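ABC transporter, substrate binding protein (Aeropyrum pernix, PDB 3EAF) probably captures a solute outside the cell and delivers it to the membrane-spanning part of an ABC importer. Local coordinates at residues E66-F71 with S92-T97; V152-S157 with N231-D236; Y177-R182 with I209-L214. All coordinates share one frame; numbering follows the deposited sequence.

Contact 1 (E66-F71 with S92-T97)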
loop_
_atom_site.group_PDB
_atom_site.type_symbol
_atom_site.label_atom_id
_atom_site.label_comp_id
_atom_site.label_asym_id
_atom_site.label_seq_id
_atom_site.Cartn_x
_atom_site.Cartn_y
_atom_site.Cartn_z
ATOM N N GLU A 66 -3.952 -21.858 -0.630
ATOM C CA GLU A 66 -3.092 -23.013 -0.912
ATOM C C GLU A 66 -1.614 -22.739 -0.580
ATOM O O GLU A 66 -0.949 -23.563 0.063
ATOM C CB GLU A 66 -3.263 -23.460 -2.366
ATOM C CG GLU A 66 -4.560 -24.244 -2.597
ATOM C CD GLU A 66 -5.022 -24.253 -4.045
ATOM O OE1 GLU A 66 -4.387 -23.600 -4.902
ATOM O OE2 GLU A 66 -6.042 -24.919 -4.323
ATOM N N TYR A 67 -1.110 -21.583 -1.011
ATOM C CA TYR A 67 0.268 -21.194 -0.708
ATOM C C TYR A 67 0.489 -20.877 0.769
ATOM O O TYR A 67 1.590 -21.083 1.286
ATOM C CB TYR A 67 0.723 -20.029 -1.585
ATOM C CG TYR A 67 0.924 -20.385 -3.042
ATOM C CD1 TYR A 67 1.398 -21.641 -3.422
ATOM C CD2 TYR A 67 0.662 -19.455 -4.049
ATOM C CE1 TYR A 67 1.590 -21.966 -4.766
ATOM C CE2 TYR A 67 0.864 -19.766 -5.386
ATOM C CZ TYR A 67 1.320 -21.026 -5.737
ATOM O OH TYR A 67 1.519 -21.342 -7.064
ATOM N N TYR A 68 -0.550 -20.386 1.444
ATOM C CA TYR A 68 -0.482 -20.168 2.890
ATOM C C TYR A 68 -0.259 -21.481 3.639
ATOM O O TYR A 68 0.605 -21.566 4.513
ATOM C CB TYR A 68 -1.743 -19.489 3.440
ATOM C CG TYR A 68 -1.683 -19.372 4.951
ATOM C CD1 TYR A 68 -0.873 -18.405 5.555
ATOM C CD2 TYR A 68 -2.387 -20.256 5.780
ATOM C CE1 TYR A 68 -0.780 -18.304 6.940
ATOM C CE2 TYR A 68 -2.297 -20.159 7.182
ATOM C CZ TYR A 68 -1.493 -19.181 7.747
ATOM O OH TYR A 68 -1.391 -19.056 9.116
ATOM N N ARG A 69 -1.055 -22.494 3.294
ATOM C CA ARG A 69 -0.907 -23.816 3.888
ATOM C C ARG A 69 0.483 -24.400 3.595
ATOM O O ARG A 69 1.101 -24.964 4.484
ATOM C CB ARG A 69 -2.045 -24.756 3.464
ATOM C CG ARG A 69 -3.411 -24.358 4.056
ATOM C CD ARG A 69 -4.501 -25.418 3.840
ATOM N NE ARG A 69 -4.760 -25.680 2.422
ATOM C CZ ARG A 69 -5.652 -25.027 1.678
ATOM N NH1 ARG A 69 -6.393 -24.049 2.200
ATOM N NH2 ARG A 69 -5.805 -25.350 0.400
ATOM N N GLU A 70 0.978 -24.210 2.371
ATOM C CA GLU A 70 2.341 -24.599 1.998
ATOM C C GLU A 70 3.406 -23.882 2.840
ATOM O O GLU A 70 4.314 -24.524 3.371
ATOM C CB GLU A 70 2.604 -24.356 0.504
ATOM C CG GLU A 70 4.024 -24.738 0.064
ATOM C CD GLU A 70 4.285 -24.564 -1.430
ATOM O OE1 GLU A 70 3.730 -23.634 -2.053
ATOM O OE2 GLU A 70 5.080 -25.355 -1.984
ATOM N N PHE A 71 3.300 -22.557 2.945
ATOM C CA PHE A 71 4.213 -21.776 3.788
ATOM C C PHE A 71 4.257 -22.337 5.214
ATOM O O PHE A 71 5.336 -22.558 5.763
ATOM C CB PHE A 71 3.804 -20.292 3.847
ATOM C CG PHE A 71 4.074 -19.510 2.584
ATOM C CD1 PHE A 71 5.067 -19.893 1.688
ATOM C CD2 PHE A 71 3.349 -18.347 2.320
ATOM C CE1 PHE A 71 5.312 -19.141 0.533
ATOM C CE2 PHE A 71 3.583 -17.594 1.172
ATOM C CZ PHE A 71 4.566 -17.991 0.274
ATOM N N SER A 92 -6.445 -13.485 8.157
ATOM C CA SER A 92 -6.025 -12.775 9.367
ATOM C C SER A 92 -6.265 -13.543 10.682
ATOM O O SER A 92 -5.414 -13.517 11.576
ATOM C CB SER A 92 -6.637 -11.369 9.420
ATOM O OG SER A 92 -8.048 -11.419 9.300
ATOM N N ASP A 93 -7.410 -14.223 10.797
ATOM C CA ASP A 93 -7.733 -14.980 12.014
ATOM C C ASP A 93 -6.869 -16.238 12.109
ATOM O O ASP A 93 -6.441 -16.623 13.201
ATOM C CB ASP A 93 -9.223 -15.362 12.066
ATOM C CG ASP A 93 -10.129 -14.220 12.548
ATOM O OD1 ASP A 93 -9.644 -13.253 13.180
ATOM O OD2 ASP A 93 -11.352 -14.300 12.304
ATOM N N GLN A 94 -6.612 -16.857 10.957
ATOM C CA GLN A 94 -5.756 -18.037 10.873
ATOM C C GLN A 94 -4.286 -17.733 11.234
ATOM O O GLN A 94 -3.659 -18.505 11.962
ATOM C CB GLN A 94 -5.863 -18.689 9.486
ATOM C CG GLN A 94 -5.274 -20.110 9.404
ATOM C CD GLN A 94 -5.933 -21.085 10.373
ATOM O OE1 GLN A 94 -7.160 -21.189 10.428
ATOM N NE2 GLN A 94 -5.118 -21.807 11.139
ATOM N N VAL A 95 -3.750 -16.613 10.740
ATOM C CA VAL A 95 -2.359 -16.230 11.058
ATOM C C VAL A 95 -2.171 -15.902 12.549
ATOM O O VAL A 95 -1.079 -16.063 13.095
ATOM C CB VAL A 95 -1.799 -15.090 10.145
ATOM C CG1 VAL A 95 -2.003 -15.429 8.667
ATOM C CG2 VAL A 95 -2.417 -13.743 10.472
ATOM N N ASP A 96 -3.244 -15.461 13.199
ATOM C CA ASP A 96 -3.235 -15.254 14.644
ATOM C C ASP A 96 -3.139 -16.606 15.356
ATOM O O ASP A 96 -2.280 -16.805 16.208
ATOM C CB ASP A 96 -4.483 -14.479 15.095
ATOM C CG ASP A 96 -4.593 -14.374 16.609
ATOM O OD1 ASP A 96 -3.607 -13.957 17.262
ATOM O OD2 ASP A 96 -5.670 -14.699 17.151
ATOM N N THR A 97 -4.022 -17.530 14.977
ATOM C CA THR A 97 -3.992 -18.911 15.466
ATOM C C THR A 97 -2.603 -19.539 15.286
ATOM O O THR A 97 -2.036 -20.093 16.233
ATOM C CB THR A 97 -5.063 -19.759 14.746
ATOM O OG1 THR A 97 -6.355 -19.186 14.986
ATOM C CG2 THR A 97 -5.056 -21.197 15.236
#
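Tyr68 meets Gln94 and Val95 through the far half of its ring, and on the side of helix 61-74 this one side chain makes every contact. Its CB points toward helix 85-98, and with CG anti to the backbone N (chi1 176°) the ring extends across the gap between the two helices. One rim carbon, CE1, packs on Val95 CG1 at 3.6 Å, with CZ 3.9 Å from the same methyl; on the other flank CE2 lies 3.7 Å from Gln94 CG. Both approach obliquely. The two helices lie beside the six-stranded sheet of one lobe of this periplasmic-binding-protein fold, and Tyr68 also rests on Ile80 of the strand between them in sequence, so the ring lies where the two helices approach the sheet. Such a span suits tyrosine: the ring bridges backbones whose closest CA atoms, those of Tyr68 and Val95, are 9.3 Å apart, while the hydroxyl brings a polar end to the far helix. There OH sits 3.6 Å from Val95 CA and is hydrogen-bonded to Asp98 OD2, just past 92-97 on that helix. Gln94 supplies aliphatic CG to the ring, then bends at chi2 (59°), and its NE2 hydrogen-bonds the same Asp98 OD2.

Contact 2 (V152-S157 with N231-D236); sequences VAYSRS and NVWGFD
Asn231 OD1 is gripped by two donors, Tyr154 OH from across the contact and Trp233 N from two residues further along its own segment. The second bond closes an Asx turn just after strand 227-230, in the seven-stranded lobe of the periplasmic-binding-protein fold, at the C-terminal ends of the parallel strands. Tyr154 OH donates to Asn231 OD1 over 2.7 Å, tilted 25° from the carbonyl plane. Trp233 N, 3.2 Å from Asn231 OD1, approaches from the opposite face, 61° out of the plane and so not on a lone pair. Asparagine suits the position because its two amide ends do different work: OD1 accepts these two bonds, while ND2 donates to the backbone O of Cys205 and of Asn207, which fixes the rotation of the buried amide. Tyrosine combines a reach from helix 153-156 with a donor at its tip. Beside it the indole of Trp233 stands steeply to the phenol, the planes at 82°, in an oblique pairing that brings Trp233 CD1 within 4.0 Å of Tyr154 CE1. Trp233 also meets Trp83 edge-to-face, and Tyr154 touches Thr85, both in the other lobe. A glycerol, probably from the crystallisation liquor, lies about 3 Å from the side chain of Tyr154, consistent with a place in the interlobe cleft where relatives bind solutes. At the end of the phenol, Trp233 CB packs 3.4 Å from Tyr154 OH.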
loop_
_atom_site.group_PDB
_atom_site.type_symbol
_atom_site.label_atom_id
_atom_site.label_comp_id
_atom_site.label_asym_id
_atom_site.label_seq_id
_atom_site.Cartn_x
_atom_site.Cartn_y
_atom_site.Cartn_z
ATOM N N VAL A 152 -14.636 -6.136 -5.507
ATOM C CA VAL A 152 -13.283 -6.373 -5.031
ATOM C C VAL A 152 -13.099 -5.758 -3.643
ATOM O O VAL A 152 -13.316 -4.557 -3.459
ATOM C CB VAL A 152 -12.254 -5.825 -6.047
ATOM C CG1 VAL A 152 -10.829 -5.996 -5.537
ATOM C CG2 VAL A 152 -12.422 -6.540 -7.394
ATOM N N ALA A 153 -12.714 -6.588 -2.671
ATOM C CA ALA A 153 -12.541 -6.138 -1.278
ATOM C C ALA A 153 -11.592 -4.928 -1.150
ATOM O O ALA A 153 -11.851 -4.000 -0.372
ATOM C CB ALA A 153 -12.071 -7.297 -0.390
ATOM N N TYR A 154 -10.498 -4.955 -1.910
ATOM C CA TYR A 154 -9.548 -3.835 -1.990
ATOM C C TYR A 154 -10.204 -2.534 -2.461
ATOM O O TYR A 154 -10.057 -1.480 -1.823
ATOM C CB TYR A 154 -8.378 -4.219 -2.912
ATOM C CG TYR A 154 -7.707 -3.068 -3.646
ATOM C CD1 TYR A 154 -7.120 -1.999 -2.944
ATOM C CD2 TYR A 154 -7.642 -3.057 -5.038
ATOM C CE1 TYR A 154 -6.505 -0.943 -3.613
ATOM C CE2 TYR A 154 -7.019 -2.001 -5.721
ATOM C CZ TYR A 154 -6.457 -0.956 -4.999
ATOM O OH TYR A 154 -5.848 0.080 -5.655
ATOM N N SER A 155 -10.920 -2.619 -3.580
ATOM C CA SER A 155 -11.567 -1.453 -4.191
ATOM C C SER A 155 -12.638 -0.841 -3.290
ATOM O O SER A 155 -12.873 0.367 -3.336
ATOM C CB SER A 155 -12.182 -1.841 -5.534
ATOM O OG SER A 155 -11.206 -2.403 -6.383
ATOM N N ARG A 156 -13.271 -1.687 -2.481
ATOM C CA ARG A 156 -14.341 -1.285 -1.564
ATOM C C ARG A 156 -13.838 -0.708 -0.241
ATOM O O ARG A 156 -14.574 -0.004 0.447
ATOM C CB ARG A 156 -15.204 -2.499 -1.202
ATOM C CG ARG A 156 -16.126 -3.040 -2.270
ATOM C CD ARG A 156 -17.172 -3.975 -1.623
ATOM N NE ARG A 156 -16.577 -5.153 -0.979
ATOM C CZ ARG A 156 -16.498 -6.365 -1.535
ATOM N NH1 ARG A 156 -16.978 -6.578 -2.758
ATOM N NH2 ARG A 156 -15.954 -7.377 -0.864
ATOM N N SER A 157 -12.594 -1.018 0.115
ATOM C CA SER A 157 -12.144 -0.942 1.516
ATOM C C SER A 157 -12.407 0.387 2.248
ATOM O O SER A 157 -12.976 0.367 3.348
ATOM C CB SER A 157 -10.674 -1.380 1.662
ATOM O OG SER A 157 -10.286 -1.410 3.029
ATOM N N ASN A 231 -6.064 6.312 -4.805
ATOM C CA ASN A 231 -5.360 5.592 -3.768
ATOM C C ASN A 231 -3.921 5.315 -4.195
ATOM O O ASN A 231 -3.580 5.472 -5.370
ATOM C CB ASN A 231 -6.091 4.298 -3.439
ATOM C CG ASN A 231 -5.943 3.252 -4.514
ATOM O OD1 ASN A 231 -5.206 2.299 -4.334
ATOM N ND2 ASN A 231 -6.658 3.416 -5.638
ATOM N N VAL A 232 -3.097 4.904 -3.233
ATOM C CA VAL A 232 -1.658 4.670 -3.442
ATOM C C VAL A 232 -1.308 3.740 -4.626
ATOM O O VAL A 232 -0.327 3.982 -5.336
ATOM C CB VAL A 232 -0.941 4.220 -2.117
ATOM C CG1 VAL A 232 -1.571 2.941 -1.537
ATOM C CG2 VAL A 232 0.573 4.052 -2.332
ATOM N N TRP A 233 -2.113 2.696 -4.837
ATOM C CA TRP A 233 -1.857 1.724 -5.909
ATOM C C TRP A 233 -2.353 2.186 -7.284
ATOM O O TRP A 233 -2.201 1.463 -8.269
ATOM C CB TRP A 233 -2.441 0.344 -5.559
ATOM C CG TRP A 233 -1.914 -0.246 -4.275
ATOM C CD1 TRP A 233 -2.583 -0.352 -3.090
ATOM C CD2 TRP A 233 -0.608 -0.800 -4.042
ATOM N NE1 TRP A 233 -1.785 -0.941 -2.138
ATOM C CE2 TRP A 233 -0.567 -1.227 -2.696
ATOM C CE3 TRP A 233 0.526 -0.993 -4.845
ATOM C CZ2 TRP A 233 0.567 -1.821 -2.130
ATOM C CZ3 TRP A 233 1.651 -1.590 -4.282
ATOM C CH2 TRP A 233 1.661 -1.996 -2.937
ATOM N N GLY A 234 -2.927 3.389 -7.355
ATOM C CA GLY A 234 -3.563 3.880 -8.589
ATOM C C GLY A 234 -2.773 4.927 -9.351
ATOM O O GLY A 234 -3.203 5.393 -10.412
ATOM N N PHE A 235 -1.603 5.278 -8.811
ATOM C CA PHE A 235 -0.814 6.410 -9.286
ATOM C C PHE A 235 0.653 6.171 -8.955
ATOM O O PHE A 235 0.980 5.796 -7.823
ATOM C CB PHE A 235 -1.289 7.684 -8.589
ATOM C CG PHE A 235 -0.746 8.970 -9.183
ATOM C CD1 PHE A 235 -1.473 9.662 -10.144
ATOM C CD2 PHE A 235 0.470 9.509 -8.740
ATOM C CE1 PHE A 235 -0.993 10.861 -10.679
ATOM C CE2 PHE A 235 0.960 10.704 -9.272
ATOM C CZ PHE A 235 0.220 11.380 -10.243
ATOM N N ASP A 236 1.520 6.344 -9.947
ATOM C CA ASP A 236 2.977 6.317 -9.735
ATOM C C ASP A 236 3.694 6.995 -10.904
ATOM O O ASP A 236 3.071 7.758 -11.654
ATOM C CB ASP A 236 3.521 4.887 -9.444
ATOM C CG ASP A 236 3.282 3.892 -10.588
ATOM O OD1 ASP A 236 3.601 4.208 -11.757
ATOM O OD2 ASP A 236 2.789 2.768 -10.314
#

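Contact 3 (Y177-R182 with I209-L214); sequences YDLPLR and ISSCSL
Ser211, in the first turn of helix 209-222, lies against Leu179 and Pro180 in the chain that leaves edge strand 171-178, and has far more of its surface buried here than any other residue of the two segments. Leu179 is next. Its CB points toward the helix; chi1 of 180° swings its CG clear of the backbone N and chi2 of 75° then turns CD2 onto Ser211 CB, 3.8 Å away. Ser211 CB is also 3.7 Å from Pro180 O, so the serine methylene rests against both a leucine methyl and a peptide carbonyl. A small residue suits this place, because the backbones run close: the CA atoms of Leu181 and Ser211 are only 6.4 Å apart. Leu179 also packs on Cys205 of strand 202-205, joining the strand exit to the core of this α/β lobe. Leu181 turns its side chain away from the helix and contributes its carbonyl instead. A water bridges the two segments, donating to Leu181 O at 2.7 Å and hydrogen-bonded to Ser211 OG, also at 2.7 Å. Asn207 ND2 ties the strand exit to the helix start as well, bonding both Leu179 O and Ser211 OG. With no direct hydrogen bond between them, the segments meet by van der Waals contact at one methylene, and their polar groups are joined indirectly, through a water and the amide of Asn207, which give a small hydroxyl partners in a buried setting.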
loop_
_atom_site.group_PDB
_atom_site.type_symbol
_atom_site.label_atom_id
_atom_site.label_comp_id
_atom_site.label_asym_id
_atom_site.label_seq_id
_atom_site.Cartn_x
_atom_site.Cartn_y
_atom_site.Cartn_z
ATOM N N TYR A 177 -19.718 4.766 -8.659
ATOM C CA TYR A 177 -19.627 4.340 -10.058
ATOM C C TYR A 177 -18.761 3.091 -10.151
ATOM O O TYR A 177 -17.639 3.060 -9.637
ATOM C CB TYR A 177 -19.105 5.491 -10.944
ATOM C CG TYR A 177 -19.983 6.722 -10.821
ATOM C CD1 TYR A 177 -21.041 6.938 -11.699
ATOM C CD2 TYR A 177 -19.801 7.631 -9.777
ATOM C CE1 TYR A 177 -21.870 8.050 -11.566
ATOM C CE2 TYR A 177 -20.626 8.731 -9.633
ATOM C CZ TYR A 177 -21.659 8.938 -10.529
ATOM O OH TYR A 177 -22.480 10.042 -10.383
ATOM N N ASP A 178 -19.301 2.064 -10.802
ATOM C CA ASP A 178 -18.722 0.724 -10.795
ATOM C C ASP A 178 -17.652 0.567 -11.878
ATOM O O ASP A 178 -17.938 0.126 -12.996
ATOM C CB ASP A 178 -19.835 -0.329 -10.949
ATOM C CG ASP A 178 -19.418 -1.715 -10.470
ATOM O OD1 ASP A 178 -18.203 -1.996 -10.360
ATOM O OD2 ASP A 178 -20.322 -2.539 -10.201
ATOM N N LEU A 179 -16.420 0.935 -11.536
ATOM C CA LEU A 179 -15.296 0.764 -12.447
ATOM C C LEU A 179 -14.594 -0.556 -12.134
ATOM O O LEU A 179 -14.053 -0.718 -11.037
ATOM C CB LEU A 179 -14.314 1.936 -12.338
ATOM C CG LEU A 179 -13.078 1.871 -13.241
ATOM C CD1 LEU A 179 -13.429 2.184 -14.690
ATOM C CD2 LEU A 179 -12.005 2.822 -12.720
ATOM N N PRO A 180 -14.620 -1.508 -13.084
ATOM C CA PRO A 180 -14.008 -2.811 -12.838
ATOM C C PRO A 180 -12.504 -2.713 -12.589
ATOM O O PRO A 180 -11.835 -1.847 -13.159
ATOM C CB PRO A 180 -14.281 -3.578 -14.137
ATOM C CG PRO A 180 -15.488 -2.896 -14.727
ATOM C CD PRO A 180 -15.233 -1.446 -14.423
ATOM N N LEU A 181 -11.983 -3.600 -11.743
ATOM C CA LEU A 181 -10.533 -3.713 -11.546
ATOM C C LEU A 181 -9.818 -4.008 -12.868
ATOM O O LEU A 181 -8.701 -3.528 -13.105
ATOM C CB LEU A 181 -10.217 -4.801 -10.512
ATOM C CG LEU A 181 -8.757 -5.034 -10.089
ATOM C CD1 LEU A 181 -8.259 -3.914 -9.160
ATOM C CD2 LEU A 181 -8.612 -6.404 -9.421
ATOM N N ARG A 182 -10.472 -4.790 -13.725
ATOM C CA ARG A 182 -9.935 -5.143 -15.041
ATOM C C ARG A 182 -10.587 -4.302 -16.142
ATOM O O ARG A 182 -10.796 -4.779 -17.257
ATOM C CB ARG A 182 -10.157 -6.631 -15.330
ATOM C CG ARG A 182 -9.527 -7.596 -14.341
ATOM C CD ARG A 182 -10.241 -8.948 -14.409
ATOM N NE ARG A 182 -9.793 -9.876 -13.369
ATOM C CZ ARG A 182 -10.272 -9.919 -12.128
ATOM N NH1 ARG A 182 -11.222 -9.079 -11.732
ATOM N NH2 ARG A 182 -9.788 -10.805 -11.269
ATOM N N ILE A 209 -3.412 1.195 -10.812
ATOM C CA ILE A 209 -3.016 2.181 -11.821
ATOM C C ILE A 209 -3.614 1.969 -13.219
ATOM O O ILE A 209 -3.841 2.938 -13.935
ATOM C CB ILE A 209 -1.451 2.336 -11.897
ATOM C CG1 ILE A 209 -1.057 3.551 -12.749
ATOM C CG2 ILE A 209 -0.777 1.031 -12.365
ATOM C CD1 ILE A 209 0.408 3.966 -12.635
ATOM N N SER A 210 -3.863 0.717 -13.604
ATOM C CA SER A 210 -4.383 0.410 -14.942
ATOM C C SER A 210 -5.742 1.050 -15.200
ATOM O O SER A 210 -5.910 1.776 -16.172
ATOM C CB SER A 210 -4.456 -1.106 -15.172
ATOM O OG SER A 210 -3.155 -1.665 -15.132
ATOM N N SER A 211 -6.711 0.785 -14.335
ATOM C CA SER A 211 -8.036 1.376 -14.513
ATOM C C SER A 211 -8.092 2.850 -14.097
ATOM O O SER A 211 -8.806 3.630 -14.725
ATOM C CB SER A 211 -9.116 0.553 -13.804
ATOM O OG SER A 211 -8.851 0.436 -12.424
ATOM N N CYS A 212 -7.344 3.230 -13.058
ATOM C CA CYS A 212 -7.255 4.645 -12.653
ATOM C C CYS A 212 -6.792 5.525 -13.805
ATOM O O CYS A 212 -7.362 6.585 -14.054
ATOM C CB CYS A 212 -6.300 4.836 -11.477
ATOM S SG CYS A 212 -6.937 4.312 -9.876
ATOM N N SER A 213 -5.744 5.089 -14.495
ATOM C CA SER A 213 -5.194 5.844 -15.620
ATOM C C SER A 213 -6.144 5.899 -16.823
ATOM O O SER A 213 -6.309 6.955 -17.441
ATOM C CB SER A 213 -3.840 5.277 -16.027
ATOM O OG SER A 213 -2.946 5.327 -14.931
ATOM N N LEU A 214 -6.764 4.768 -17.146
ATOM C CA LEU A 214 -7.782 4.718 -18.192
ATOM C C LEU A 214 -8.924 5.702 -17.913
ATOM O O LEU A 214 -9.421 6.365 -18.829
ATOM C CB LEU A 214 -8.340 3.299 -18.345
ATOM C CG LEU A 214 -7.495 2.253 -19.084
ATOM C CD1 LEU A 214 -8.198 0.917 -19.015
ATOM C CD2 LEU A 214 -7.253 2.641 -20.530
HETATM O O HOH W 1 -7.223 -1.635 -11.957
#

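In the fold
From the N terminus, contact 1 comes first: it closes a short loop through strand 79-82 and joins helices 61-74 and 85-98 beside the six-stranded sheet. It is complete before the chain opens contact 2 at 152-157, whose partner 231-236 lies 74 residues on. Within that larger loop, contact 3 is nested, bringing the end of strand 171-178 to the start of helix 209-222. Both belong to the seven-stranded lobe; their centres are 10 Å apart, and they touch: Gly234 O packs on Cys212 and Ile209, and Trp233 and Asp236 also touch Ile209. Contact 1 remains separate, its centre 23 Å from that of contact 2 and 30 Å from that of contact 3.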